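Local coordinates for 14-3-3 protein (Cryptosporidium parvum, PDB 3EFZ) that probably binds phosphoserine-containing partner proteins in an all-helical groove, as 14-3-3 family members do in cell signalling, at residues V75-R79 with L151-E157; S81-K86 with K110-E114; I128-L132 with C144-K148; Q180-S184 with L194-T198; Y202-K206 with A216-A220. One frame throughout, in Å; residues are numbered along the deposited sequence. Where two conformers were deposited one is given.

Contact 1: residues V75-R79 with L151-E157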
# COMPACT_ATOMS: atom_id res chain seq x y z
N VAL B 75 3.42 4.93 -1.96
CA VAL B 75 4.37 5.86 -1.31
C VAL B 75 3.86 6.34 0.07
O VAL B 75 4.63 6.51 1.01
CB VAL B 75 4.69 7.08 -2.25
CG1 VAL B 75 5.15 8.28 -1.46
CG2 VAL B 75 5.72 6.72 -3.26
N THR B 76 2.56 6.55 0.15
CA THR B 76 1.86 6.83 1.41
C THR B 76 1.97 5.62 2.35
O THR B 76 2.23 5.79 3.55
CB THR B 76 0.39 7.21 1.14
OG1 THR B 76 0.36 8.28 0.19
CG2 THR B 76 -0.30 7.70 2.40
N SER B 77 1.79 4.42 1.81
CA SER B 77 1.95 3.23 2.64
C SER B 77 3.40 3.01 3.07
O SER B 77 3.62 2.58 4.18
CB SER B 77 1.38 1.97 1.99
OG SER B 77 -0.03 2.09 1.81
N ILE B 78 4.38 3.29 2.21
CA ILE B 78 5.80 3.17 2.58
C ILE B 78 6.09 4.15 3.72
O ILE B 78 6.67 3.79 4.74
CB ILE B 78 6.75 3.36 1.38
CG1 ILE B 78 6.52 2.28 0.31
CG2 ILE B 78 8.20 3.32 1.82
CD1 ILE B 78 7.11 2.62 -1.04
N ARG B 79 5.61 5.39 3.57
CA ARG B 79 5.76 6.40 4.61
C ARG B 79 5.08 5.98 5.93
O ARG B 79 5.64 6.21 7.00
CB ARG B 79 5.25 7.74 4.12
CG ARG B 79 5.35 8.90 5.10
CD ARG B 79 4.81 10.10 4.41
NE ARG B 79 4.71 11.27 5.27
CZ ARG B 79 3.60 11.67 5.88
NH1 ARG B 79 2.47 11.01 5.73
NH2 ARG B 79 3.65 12.78 6.62
N LEU B 151 3.57 15.06 -2.12
CA LEU B 151 4.79 14.33 -2.48
C LEU B 151 6.08 15.12 -2.24
O LEU B 151 7.08 14.55 -1.84
CB LEU B 151 4.74 13.83 -3.93
CG LEU B 151 3.69 12.79 -4.33
CD1 LEU B 151 3.81 12.55 -5.80
CD2 LEU B 151 3.82 11.47 -3.55
N MET B 152 6.07 16.42 -2.50
CA MET B 152 7.18 17.27 -2.11
C MET B 152 7.42 17.32 -0.58
O MET B 152 8.56 17.31 -0.11
CB MET B 152 6.99 18.69 -2.67
CG MET B 152 7.33 18.81 -4.14
SD MET B 152 9.01 18.27 -4.50
CE MET B 152 8.68 17.38 -6.00
N ARG B 153 6.31 17.37 0.17
CA ARG B 153 6.33 17.34 1.65
C ARG B 153 6.96 16.03 2.13
O ARG B 153 7.72 16.03 3.11
CB ARG B 153 4.91 17.52 2.23
CG ARG B 153 4.76 17.33 3.75
CD ARG B 153 3.44 17.94 4.30
NE ARG B 153 2.24 17.37 3.65
CZ ARG B 153 1.64 16.25 4.04
NH1 ARG B 153 2.10 15.58 5.10
NH2 ARG B 153 0.58 15.80 3.37
N TYR B 154 6.65 14.93 1.44
CA TYR B 154 7.24 13.64 1.78
C TYR B 154 8.75 13.62 1.55
O TYR B 154 9.48 13.03 2.35
CB TYR B 154 6.61 12.50 0.98
CG TYR B 154 5.13 12.23 1.22
CD1 TYR B 154 4.41 12.83 2.27
CD2 TYR B 154 4.45 11.34 0.39
CE1 TYR B 154 3.06 12.55 2.46
CE2 TYR B 154 3.12 11.04 0.57
CZ TYR B 154 2.43 11.64 1.59
OH TYR B 154 1.10 11.29 1.71
N LYS B 155 9.21 14.23 0.46
CA LYS B 155 10.65 14.24 0.11
C LYS B 155 11.38 15.06 1.17
O LYS B 155 12.46 14.70 1.61
CB LYS B 155 10.92 14.84 -1.28
CG LYS B 155 10.33 14.11 -2.49
CD LYS B 155 10.92 14.66 -3.79
CE LYS B 155 10.26 14.06 -5.01
NZ LYS B 155 10.92 14.45 -6.31
N ALA B 156 10.74 16.17 1.55
CA ALA B 156 11.22 17.10 2.57
C ALA B 156 11.41 16.46 3.95
O ALA B 156 12.24 16.91 4.72
CB ALA B 156 10.24 18.29 2.68
N GLU B 157 10.62 15.42 4.26
CA GLU B 157 10.75 14.67 5.51
C GLU B 157 11.98 13.75 5.49
O GLU B 157 12.46 13.30 6.54
CB GLU B 157 9.50 13.82 5.77
CG GLU B 157 8.20 14.58 5.89
CD GLU B 157 6.98 13.66 6.03
OE1 GLU B 157 7.05 12.50 5.56
OE2 GLU B 157 5.96 14.08 6.59
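R79, Y154 and E157 meet in what is probably the phosphoserine-binding pocket of the 14-3-3 groove, R79 coming from helix 63-81 and the other two from helix 138-158. R79 and R153 are both predicted phosphoserine contacts, and the two helix segments run roughly parallel, their axes 31° apart. R79 leaves its helix as a straight rod, with CG anti to the backbone N (chi1 -180°) and the chain extended as far as NE, which carries the guanidinium across the gap. There E157 takes it side-on: R79 NE reaches E157 OE1 at 2.7 Å and R79 NH2 reaches E157 OE2, also at 2.7 Å. Both bonds are nearly straight and each uses the syn lone pair of its oxygen. With carboxylate and guanidinium almost coplanar (15°), this pairing fixes the rotation of the arginine head. Y154 supports it from one side, R79 CD lying over the ring face at 3.7 Å from the ring centroid, a CH-pi contact. At the ring's edge V75 CG1 packs on Y154 CD2 at 3.6 Å and also touches L151 CD2. T76 OG1, which is bonded to R72 O in its own helix, receives only a weak bond from the Y154 hydroxyl. R153, its NE held by Y175 OH, brings a second guanidinium near at an oblique angle, consistent with a phosphate site: R79 NH2 and R153 NH1 lie 3.5 Å apart.

Contact 2: residues S81-K86 with K110-E114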
# COMPACT_ATOMS: atom_id res chain seq x y z
N SER B 81 4.51 2.97 7.17
CA SER B 81 5.22 1.86 7.82
C SER B 81 6.44 2.34 8.63
O SER B 81 6.94 1.62 9.52
CB SER B 81 5.63 0.80 6.79
OG SER B 81 6.75 1.23 6.03
N LEU B 82 6.91 3.54 8.31
CA LEU B 82 8.10 4.09 8.93
C LEU B 82 7.84 5.05 10.07
O LEU B 82 8.79 5.58 10.64
CB LEU B 82 8.94 4.82 7.90
CG LEU B 82 9.55 4.09 6.72
CD1 LEU B 82 10.22 5.13 5.83
CD2 LEU B 82 10.54 2.99 7.19
N LYS B 83 6.58 5.31 10.41
CA LYS B 83 6.31 6.40 11.35
C LYS B 83 6.91 6.20 12.76
O LYS B 83 7.46 7.14 13.32
CB LYS B 83 4.82 6.79 11.39
CG LYS B 83 3.87 5.68 11.80
CD LYS B 83 2.41 6.03 11.46
CE LYS B 83 1.50 4.80 11.56
NZ LYS B 83 0.07 5.20 11.33
N SER B 84 6.82 4.99 13.32
CA SER B 84 7.47 4.71 14.61
C SER B 84 8.98 4.65 14.51
O SER B 84 9.68 4.98 15.46
CB SER B 84 6.97 3.41 15.24
OG SER B 84 5.56 3.43 15.41
N ILE B 85 9.49 4.18 13.37
CA ILE B 85 10.94 4.18 13.14
C ILE B 85 11.45 5.63 13.24
O ILE B 85 12.48 5.90 13.88
CB ILE B 85 11.33 3.50 11.79
CG1 ILE B 85 11.14 1.97 11.89
CG2 ILE B 85 12.76 3.81 11.40
CD1 ILE B 85 11.28 1.23 10.60
N LYS B 86 10.69 6.56 12.65
CA LYS B 86 11.02 7.99 12.66
C LYS B 86 10.81 8.69 14.01
O LYS B 86 11.71 9.37 14.51
CB LYS B 86 10.22 8.71 11.56
CG LYS B 86 10.68 8.34 10.15
CD LYS B 86 9.61 8.65 9.10
CE LYS B 86 9.30 10.14 8.99
NZ LYS B 86 8.23 10.30 7.94
N LYS B 110 14.79 1.43 6.58
CA LYS B 110 14.44 2.86 6.55
C LYS B 110 15.06 3.58 5.35
O LYS B 110 14.39 4.33 4.66
CB LYS B 110 14.89 3.55 7.85
CG LYS B 110 14.44 5.01 7.95
CD LYS B 110 15.21 5.83 8.98
CE LYS B 110 14.52 7.17 9.16
NZ LYS B 110 15.13 8.01 10.21
N ARG B 111 16.36 3.34 5.12
CA ARG B 111 17.13 3.87 4.00
C ARG B 111 16.54 3.44 2.66
O ARG B 111 16.32 4.27 1.77
CB ARG B 111 18.57 3.35 4.13
CG ARG B 111 19.62 4.08 3.35
CD ARG B 111 20.99 3.53 3.75
NE ARG B 111 21.44 4.08 5.03
CZ ARG B 111 21.54 3.41 6.19
NH1 ARG B 111 21.25 2.11 6.27
NH2 ARG B 111 21.96 4.07 7.27
N ASP B 112 16.29 2.14 2.52
CA ASP B 112 15.66 1.57 1.35
C ASP B 112 14.25 2.12 1.10
O ASP B 112 13.89 2.41 -0.02
CB ASP B 112 15.54 0.05 1.50
CG ASP B 112 16.87 -0.66 1.40
OD1 ASP B 112 17.90 -0.02 1.08
OD2 ASP B 112 16.87 -1.89 1.64
N PHE B 113 13.47 2.24 2.16
CA PHE B 113 12.07 2.65 2.05
C PHE B 113 12.00 4.12 1.68
O PHE B 113 11.17 4.54 0.88
CB PHE B 113 11.32 2.35 3.36
CG PHE B 113 10.70 0.97 3.43
CD1 PHE B 113 11.40 -0.17 2.99
CD2 PHE B 113 9.42 0.80 3.95
CE1 PHE B 113 10.81 -1.43 3.04
CE2 PHE B 113 8.81 -0.45 4.03
CZ PHE B 113 9.51 -1.59 3.59
N GLU B 114 12.90 4.91 2.25
CA GLU B 114 13.03 6.32 1.93
C GLU B 114 13.57 6.56 0.51
O GLU B 114 13.09 7.47 -0.15
CB GLU B 114 13.82 7.10 3.01
CG GLU B 114 13.13 7.06 4.39
CD GLU B 114 13.53 8.16 5.34
OE1 GLU B 114 14.73 8.44 5.51
OE2 GLU B 114 12.61 8.76 5.96
O HOH W 1 14.74 6.54 12.64
O HOH W 2 9.52 9.30 5.76
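The F113 ring has S81 OG at its edge, close to the ring plane and 3.3 Å from F113 CE2, while L82 CD2 approaches it obliquely. A second flat neighbour comes from across the dimer, where F113 of the other subunit meets this ring with the planes inclined at about 45°. The S81 hydroxyl is bonded to I78 O, back in helix 63-81, and its contact with the phenylalanine is packing. L82 carries the centre of the contact. Its two methyls part over helix 100-131: L82 CD1 touches both F113 CB at 3.9 Å and E114 CG at 3.8 Å, and L82 CD2 rests on K110 CA. The I85 and K110 side chains run past each other in opposite directions, with I85 CG2 against the aliphatic carbons of the lysine. K110 is extended beyond CG, which takes NZ far enough for a water to join it to I85 O. A second water accepts from K86 NZ at 2.7 Å and donates to E114 OE2 at 3.1 Å, standing between charges that do not touch directly. Short helix 83-87, just after the turn that ends helix 63-81, is thereby packed against the first half of long helix 100-131. The second subunit packs here too: its E115 forms a salt bridge with K83 and its D112 a hydrogen bond with S84.

Contact 3: residues I128-L132 with C144-K148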
# COMPACT_ATOMS: atom_id res chain seq x y z
N ILE B 128 1.94 13.02 -13.50
CA ILE B 128 0.98 14.11 -13.30
C ILE B 128 1.26 15.26 -14.28
O ILE B 128 0.36 15.70 -14.99
CB ILE B 128 0.95 14.62 -11.84
CG1 ILE B 128 0.27 13.62 -10.92
CG2 ILE B 128 0.26 16.01 -11.72
CD1 ILE B 128 0.36 14.04 -9.48
N ASP B 129 2.52 15.71 -14.34
CA ASP B 129 2.89 16.83 -15.21
C ASP B 129 2.64 16.61 -16.71
O ASP B 129 2.20 17.55 -17.41
CB ASP B 129 4.32 17.28 -14.92
CG ASP B 129 4.40 18.09 -13.65
OD1 ASP B 129 3.36 18.68 -13.27
OD2 ASP B 129 5.48 18.16 -13.04
N ASP B 130 2.88 15.38 -17.18
CA ASP B 130 2.66 15.04 -18.59
C ASP B 130 1.18 14.95 -18.97
O ASP B 130 0.83 15.02 -20.15
CB ASP B 130 3.36 13.71 -18.95
CG ASP B 130 4.88 13.83 -18.96
OD1 ASP B 130 5.41 14.93 -19.23
OD2 ASP B 130 5.55 12.80 -18.71
N ASN B 131 0.32 14.80 -17.96
CA ASN B 131 -1.12 14.58 -18.17
C ASN B 131 -2.03 15.64 -17.57
O ASN B 131 -3.26 15.59 -17.76
CB ASN B 131 -1.52 13.21 -17.62
CG ASN B 131 -0.95 12.07 -18.45
OD1 ASN B 131 -1.49 11.73 -19.50
ND2 ASN B 131 0.15 11.47 -17.97
N LEU B 132 -1.44 16.58 -16.85
CA LEU B 132 -2.19 17.62 -16.16
C LEU B 132 -3.25 18.27 -17.06
O LEU B 132 -4.41 18.41 -16.68
CB LEU B 132 -1.23 18.68 -15.61
CG LEU B 132 -1.85 19.67 -14.63
CD1 LEU B 132 -2.42 18.89 -13.46
CD2 LEU B 132 -0.81 20.69 -14.17
N CYS B 144 -4.48 17.25 -8.54
CA CYS B 144 -3.13 16.80 -8.91
C CYS B 144 -1.99 17.67 -8.35
O CYS B 144 -0.93 17.17 -7.97
CB CYS B 144 -3.01 16.70 -10.43
SG CYS B 144 -4.13 15.54 -11.20
N ILE B 145 -2.21 18.99 -8.30
CA ILE B 145 -1.20 19.93 -7.83
C ILE B 145 -1.04 19.85 -6.29
O ILE B 145 0.08 19.91 -5.77
CB ILE B 145 -1.51 21.36 -8.35
CG1 ILE B 145 -1.38 21.39 -9.88
CG2 ILE B 145 -0.62 22.45 -7.69
CD1 ILE B 145 -2.06 22.60 -10.55
N LYS B 146 -2.16 19.69 -5.57
CA LYS B 146 -2.09 19.41 -4.14
C LYS B 146 -1.28 18.13 -3.87
O LYS B 146 -0.45 18.08 -2.96
CB LYS B 146 -3.49 19.28 -3.52
CG LYS B 146 -3.44 18.52 -2.21
CD LYS B 146 -4.76 18.11 -1.65
CE LYS B 146 -4.55 17.24 -0.43
NZ LYS B 146 -4.28 15.83 -0.77
N LEU B 147 -1.56 17.10 -4.68
CA LEU B 147 -0.89 15.82 -4.63
C LEU B 147 0.63 15.95 -4.81
O LEU B 147 1.40 15.32 -4.08
CB LEU B 147 -1.48 14.94 -5.73
CG LEU B 147 -1.30 13.44 -5.68
CD1 LEU B 147 -2.50 12.72 -6.34
CD2 LEU B 147 0.04 13.06 -6.34
N LYS B 148 1.05 16.76 -5.78
CA LYS B 148 2.48 17.09 -5.93
C LYS B 148 3.02 17.81 -4.69
O LYS B 148 4.17 17.60 -4.30
CB LYS B 148 2.73 17.94 -7.17
CG LYS B 148 2.44 17.25 -8.50
CD LYS B 148 3.11 17.96 -9.65
CE LYS B 148 2.45 19.33 -9.97
NZ LYS B 148 3.24 20.11 -10.97
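Segments 128-132 and 144-148 are nearest at I128 and C144, whose CA atoms are 6.6 Å apart, near the turn that joins helices 100-131 and 138-158 in the all-helical 14-3-3 fold. I128 is the main apolar side chain of the junction, and its two branches do different work. I128 CG2, anti to the backbone N, packs on C144 CB at 3.6 Å. The other branch, with CG1 anti to the carbonyl carbon (chi1 -73°), reaches deeper and presses I128 CD1 onto L147 CD2 at 3.3 Å, tighter than ordinary carbon packing. I128 CD1 also touches K148 CG, where the isoleucine and the stem of the lysine slide past each other in opposite directions. One turn on, L132 closes the end of the apolar patch: L132 CD1 reaches C144 CB at 3.8 Å, so C144 CB meets both I128 and L132, and L132 CD2 makes a looser contact with I145 CD1. Around this patch, I145 and K148 also lean on F174 of helix 161-185, and L147 touches R72 of helix 63-81, so the hairpin of two helices is packed from both of those directions. The polar rim belongs to K148 and D129. The lysine runs over I128 and then bends at chi3 (-70°), which turns its ammonium toward the exposed aspartate. The resulting salt bridge joins K148 NZ to D129 OD1 at 2.7 Å, on the oxygen's syn lone pair, the side of OD2.

Contact 4: residues Q180-S184 with L194-T198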
# COMPACT_ATOMS: atom_id res chain seq x y z
N GLN B 180 -5.31 28.56 -4.75
CA GLN B 180 -5.76 29.64 -5.64
C GLN B 180 -6.72 29.12 -6.71
O GLN B 180 -7.74 29.77 -7.01
CB GLN B 180 -4.57 30.40 -6.26
CG GLN B 180 -4.96 31.48 -7.31
CD GLN B 180 -6.14 32.35 -6.86
OE1 GLN B 180 -6.06 33.08 -5.87
NE2 GLN B 180 -7.24 32.27 -7.60
N ARG B 181 -6.42 27.97 -7.29
CA ARG B 181 -7.32 27.33 -8.26
C ARG B 181 -8.65 26.94 -7.61
O ARG B 181 -9.72 27.17 -8.19
CB ARG B 181 -6.65 26.12 -8.89
CG ARG B 181 -5.56 26.45 -9.89
CD ARG B 181 -4.77 25.18 -10.17
NE ARG B 181 -3.70 25.37 -11.14
CZ ARG B 181 -3.79 25.06 -12.44
NH1 ARG B 181 -4.92 24.58 -12.96
NH2 ARG B 181 -2.74 25.26 -13.22
N GLU B 182 -8.60 26.38 -6.41
CA GLU B 182 -9.82 26.09 -5.64
C GLU B 182 -10.68 27.34 -5.34
O GLU B 182 -11.90 27.30 -5.51
CB GLU B 182 -9.50 25.30 -4.36
CG GLU B 182 -8.98 23.89 -4.69
CD GLU B 182 -7.97 23.35 -3.69
OE1 GLU B 182 -7.77 23.99 -2.64
OE2 GLU B 182 -7.36 22.30 -3.97
N ARG B 183 -10.02 28.42 -4.93
CA ARG B 183 -10.67 29.73 -4.71
C ARG B 183 -11.37 30.27 -5.96
O ARG B 183 -12.47 30.83 -5.88
CB ARG B 183 -9.67 30.77 -4.18
CG ARG B 183 -9.33 30.62 -2.69
CD ARG B 183 -8.44 31.77 -2.17
NE ARG B 183 -7.07 31.30 -1.89
CZ ARG B 183 -5.98 31.66 -2.57
NH1 ARG B 183 -6.07 32.51 -3.58
NH2 ARG B 183 -4.79 31.16 -2.23
N SER B 184 -10.72 30.11 -7.11
CA SER B 184 -11.20 30.59 -8.41
C SER B 184 -12.38 29.79 -8.97
O SER B 184 -13.35 30.36 -9.50
CB SER B 184 -10.07 30.52 -9.43
OG SER B 184 -9.12 31.53 -9.21
N LEU B 194 -12.21 19.37 -0.97
CA LEU B 194 -10.92 19.43 -1.62
C LEU B 194 -10.18 20.67 -1.14
O LEU B 194 -9.00 20.62 -0.82
CB LEU B 194 -11.08 19.48 -3.14
CG LEU B 194 -9.81 19.67 -3.99
CD1 LEU B 194 -8.85 18.50 -3.82
CD2 LEU B 194 -10.18 19.84 -5.44
N TYR B 195 -10.88 21.80 -1.10
CA TYR B 195 -10.29 23.02 -0.55
C TYR B 195 -9.77 22.81 0.88
O TYR B 195 -8.65 23.18 1.18
CB TYR B 195 -11.28 24.19 -0.59
CG TYR B 195 -10.69 25.46 -0.01
CD1 TYR B 195 -9.76 26.20 -0.72
CD2 TYR B 195 -11.04 25.90 1.27
CE1 TYR B 195 -9.21 27.37 -0.19
CE2 TYR B 195 -10.51 27.07 1.80
CZ TYR B 195 -9.59 27.80 1.07
OH TYR B 195 -9.06 28.96 1.59
N LEU B 196 -10.59 22.20 1.72
CA LEU B 196 -10.22 21.97 3.13
C LEU B 196 -9.12 20.93 3.29
O LEU B 196 -8.28 21.05 4.19
CB LEU B 196 -11.44 21.60 3.98
CG LEU B 196 -12.48 22.70 4.18
CD1 LEU B 196 -13.72 22.10 4.77
CD2 LEU B 196 -11.94 23.85 5.06
N ALA B 197 -9.10 19.92 2.42
CA ALA B 197 -8.03 18.92 2.43
C ALA B 197 -6.72 19.59 2.08
O ALA B 197 -5.65 19.20 2.57
CB ALA B 197 -8.32 17.77 1.45
N THR B 198 -6.80 20.60 1.22
CA THR B 198 -5.62 21.34 0.81
C THR B 198 -5.10 22.24 1.92
O THR B 198 -3.90 22.27 2.18
CB THR B 198 -5.87 22.12 -0.50
OG1 THR B 198 -6.54 21.26 -1.45
CG2 THR B 198 -4.54 22.60 -1.10
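E182 reaches across to T198 and Y195 because its CG stands anti to the carbonyl carbon (chi1 -67°) and its chain bends at chi2 (148°), sending the carboxylate straight at helix 193-207. T198 answers from the opposite direction, its own OG1 also anti to the carbonyl carbon. The two meet with T198 OG1 2.8 Å from E182 OE2. The same hydroxyl, T198 OG1, lies 2.6 Å from L194 O, one turn back in its helix, and its single proton could serve either oxygen. The carboxylate also lies against carbon: E182 OE2 touches L194 CG at 3.6 Å, where the glutamate and leucine side chains cross at about a right angle, and E182 OE1 is 3.4 Å from Y195 CA, with CD1 of that ring close by. The glutamate stem joins in, as E182 CB packs on Y195 CD1 at 3.8 Å. Beside it R183 CG touches the tyrosine obliquely, 4.1 Å from Y195 CE1. A buried carboxylate with so much carbon around it may have a raised pKa, though the nearby hydroxyl would offset some of this. Y195 is also met edge-to-face by Y189, and its backbone N bonds to D192 at the start of helix 193-207. E182 touches A142 of helix 138-158 as well, and T198 touches K146 there. The segments run antiparallel at 155°, their axes 10.0 Å apart: a helical hairpin, as successive antiparallel helices form in the 14-3-3 fold.

Contact 5: residues Y202-K206 with A216-A220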
# COMPACT_ATOMS: atom_id res chain seq x y z
N TYR B 202 -1.39 21.81 3.89
CA TYR B 202 -0.57 23.02 3.98
C TYR B 202 -0.34 23.38 5.44
O TYR B 202 0.77 23.75 5.81
CB TYR B 202 -1.23 24.19 3.23
CG TYR B 202 -0.35 25.41 2.95
CD1 TYR B 202 1.03 25.38 3.13
CD2 TYR B 202 -0.92 26.58 2.47
CE1 TYR B 202 1.82 26.49 2.86
CE2 TYR B 202 -0.14 27.71 2.20
CZ TYR B 202 1.23 27.65 2.40
OH TYR B 202 2.00 28.76 2.12
N THR B 203 -1.39 23.28 6.26
CA THR B 203 -1.29 23.46 7.71
C THR B 203 -0.27 22.48 8.31
O THR B 203 0.52 22.89 9.15
CB THR B 203 -2.66 23.29 8.42
OG1 THR B 203 -3.55 24.33 7.98
CG2 THR B 203 -2.52 23.37 9.92
N ILE B 204 -0.28 21.23 7.86
CA ILE B 204 0.70 20.22 8.30
C ILE B 204 2.14 20.61 7.93
O ILE B 204 3.07 20.49 8.77
CB ILE B 204 0.34 18.80 7.77
CG1 ILE B 204 -0.98 18.31 8.37
CG2 ILE B 204 1.47 17.81 8.08
CD1 ILE B 204 -1.56 17.08 7.66
N LEU B 205 2.32 21.12 6.71
CA LEU B 205 3.62 21.61 6.25
C LEU B 205 4.13 22.74 7.12
O LEU B 205 5.31 22.75 7.50
CB LEU B 205 3.56 22.08 4.79
CG LEU B 205 4.84 22.55 4.09
CD1 LEU B 205 5.78 21.36 3.78
CD2 LEU B 205 4.47 23.29 2.80
N LYS B 206 3.24 23.68 7.44
CA LYS B 206 3.56 24.83 8.29
C LYS B 206 3.92 24.42 9.71
O LYS B 206 4.90 24.91 10.28
CB LYS B 206 2.38 25.82 8.35
CG LYS B 206 2.08 26.58 7.07
CD LYS B 206 0.76 27.32 7.21
CE LYS B 206 0.33 27.96 5.90
NZ LYS B 206 0.99 29.26 5.62
N ALA B 216 0.69 27.99 11.73
CA ALA B 216 -0.14 26.86 11.30
C ALA B 216 -1.55 26.91 11.90
O ALA B 216 -2.55 26.72 11.19
CB ALA B 216 0.55 25.54 11.67
N MET B 217 -1.63 27.16 13.21
CA MET B 217 -2.92 27.17 13.88
C MET B 217 -3.78 28.38 13.55
O MET B 217 -5.00 28.24 13.41
CB MET B 217 -2.77 26.94 15.38
CG MET B 217 -3.09 25.50 15.80
SD MET B 217 -2.15 24.14 15.05
CE MET B 217 -3.17 23.58 13.68
N LYS B 218 -3.16 29.54 13.40
CA LYS B 218 -3.86 30.73 12.89
C LYS B 218 -4.41 30.47 11.48
O LYS B 218 -5.54 30.86 11.16
CB LYS B 218 -2.93 31.94 12.88
CG LYS B 218 -2.76 32.60 14.22
CD LYS B 218 -1.76 33.74 14.14
CE LYS B 218 -1.47 34.31 15.52
NZ LYS B 218 -0.25 35.17 15.50
N PHE B 219 -3.61 29.82 10.65
CA PHE B 219 -3.99 29.47 9.28
C PHE B 219 -5.23 28.56 9.29
O PHE B 219 -6.19 28.80 8.55
CB PHE B 219 -2.81 28.82 8.53
CG PHE B 219 -3.05 28.62 7.05
CD1 PHE B 219 -3.33 27.35 6.55
CD2 PHE B 219 -3.00 29.70 6.16
CE1 PHE B 219 -3.56 27.13 5.17
CE2 PHE B 219 -3.23 29.50 4.78
CZ PHE B 219 -3.51 28.21 4.29
N ALA B 220 -5.18 27.55 10.15
CA ALA B 220 -6.29 26.61 10.35
C ALA B 220 -7.54 27.28 10.93
O ALA B 220 -8.64 27.04 10.44
CB ALA B 220 -5.86 25.43 11.22
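K206 can be followed from its base, where K206 CB packs on A216 CB at 3.8 Å across the two antiparallel helices. CD then passes beside F219 CB and CG, and K206 CE settles over the middle of the F219 ring, 3.6 Å from the centroid and 12° off the normal, as a CH-pi contact. At the tip the chain bends at chi4 (-81°), which keeps K206 NZ above that same face, 4.3 Å from the F219 centroid, close enough for a cation-pi interaction. K206 CE also lies over the centre of the Y202 ring within its own helix, so this one methylene sits in the corner made by two aromatic faces. Those rings meet obliquely themselves, with planes at 73° and Y202 CD2 3.6 Å from F219 CZ; the Y202 hydroxyl goes on to E176. T203 fits as a knob into the hole formed by A216, M217, F219 and A220. T203 OG1, bonded to I199 O one turn back, sits at the edge of the F219 ring, 3.3 Å from F219 CD1, while T203 CG2 rests against A216 O and meets M217 CE at 3.8 Å. Small residues let the backbones come close here: the CA atoms of T203 and A216 are only 5.1 Å apart. Helix 193-207 thus lies in the middle of a stack of helices, with helix 213-228 packed on it through these residues, helix 161-185 covering Y202 and L205, and helix 239-256 against M217 and A220 on the other helix.

Along the chain, contact 2 (81-86 with 110-114) and then contact 3 are nested inside the loop closed by contact 1, and contacts 4 and 5 follow in series. Helix 138-158 serves contacts 1 and 3, helix 100-131 contacts 2 and 3, and helix 193-207 contacts 4 and 5. Contacts 1 and 2 have centres about 10 Å apart and touch where K86 makes a long, weak ion pair with E157. Contacts 3 and 4 also touch, through I145 on R181. R153 of contact 1 packs on I204 and L205 of contact 5, joining the predicted phosphoserine site to helix 193-207; together these packings probably build the groove. Contacts 2 and 4 lie on opposite sides of the chain's centre.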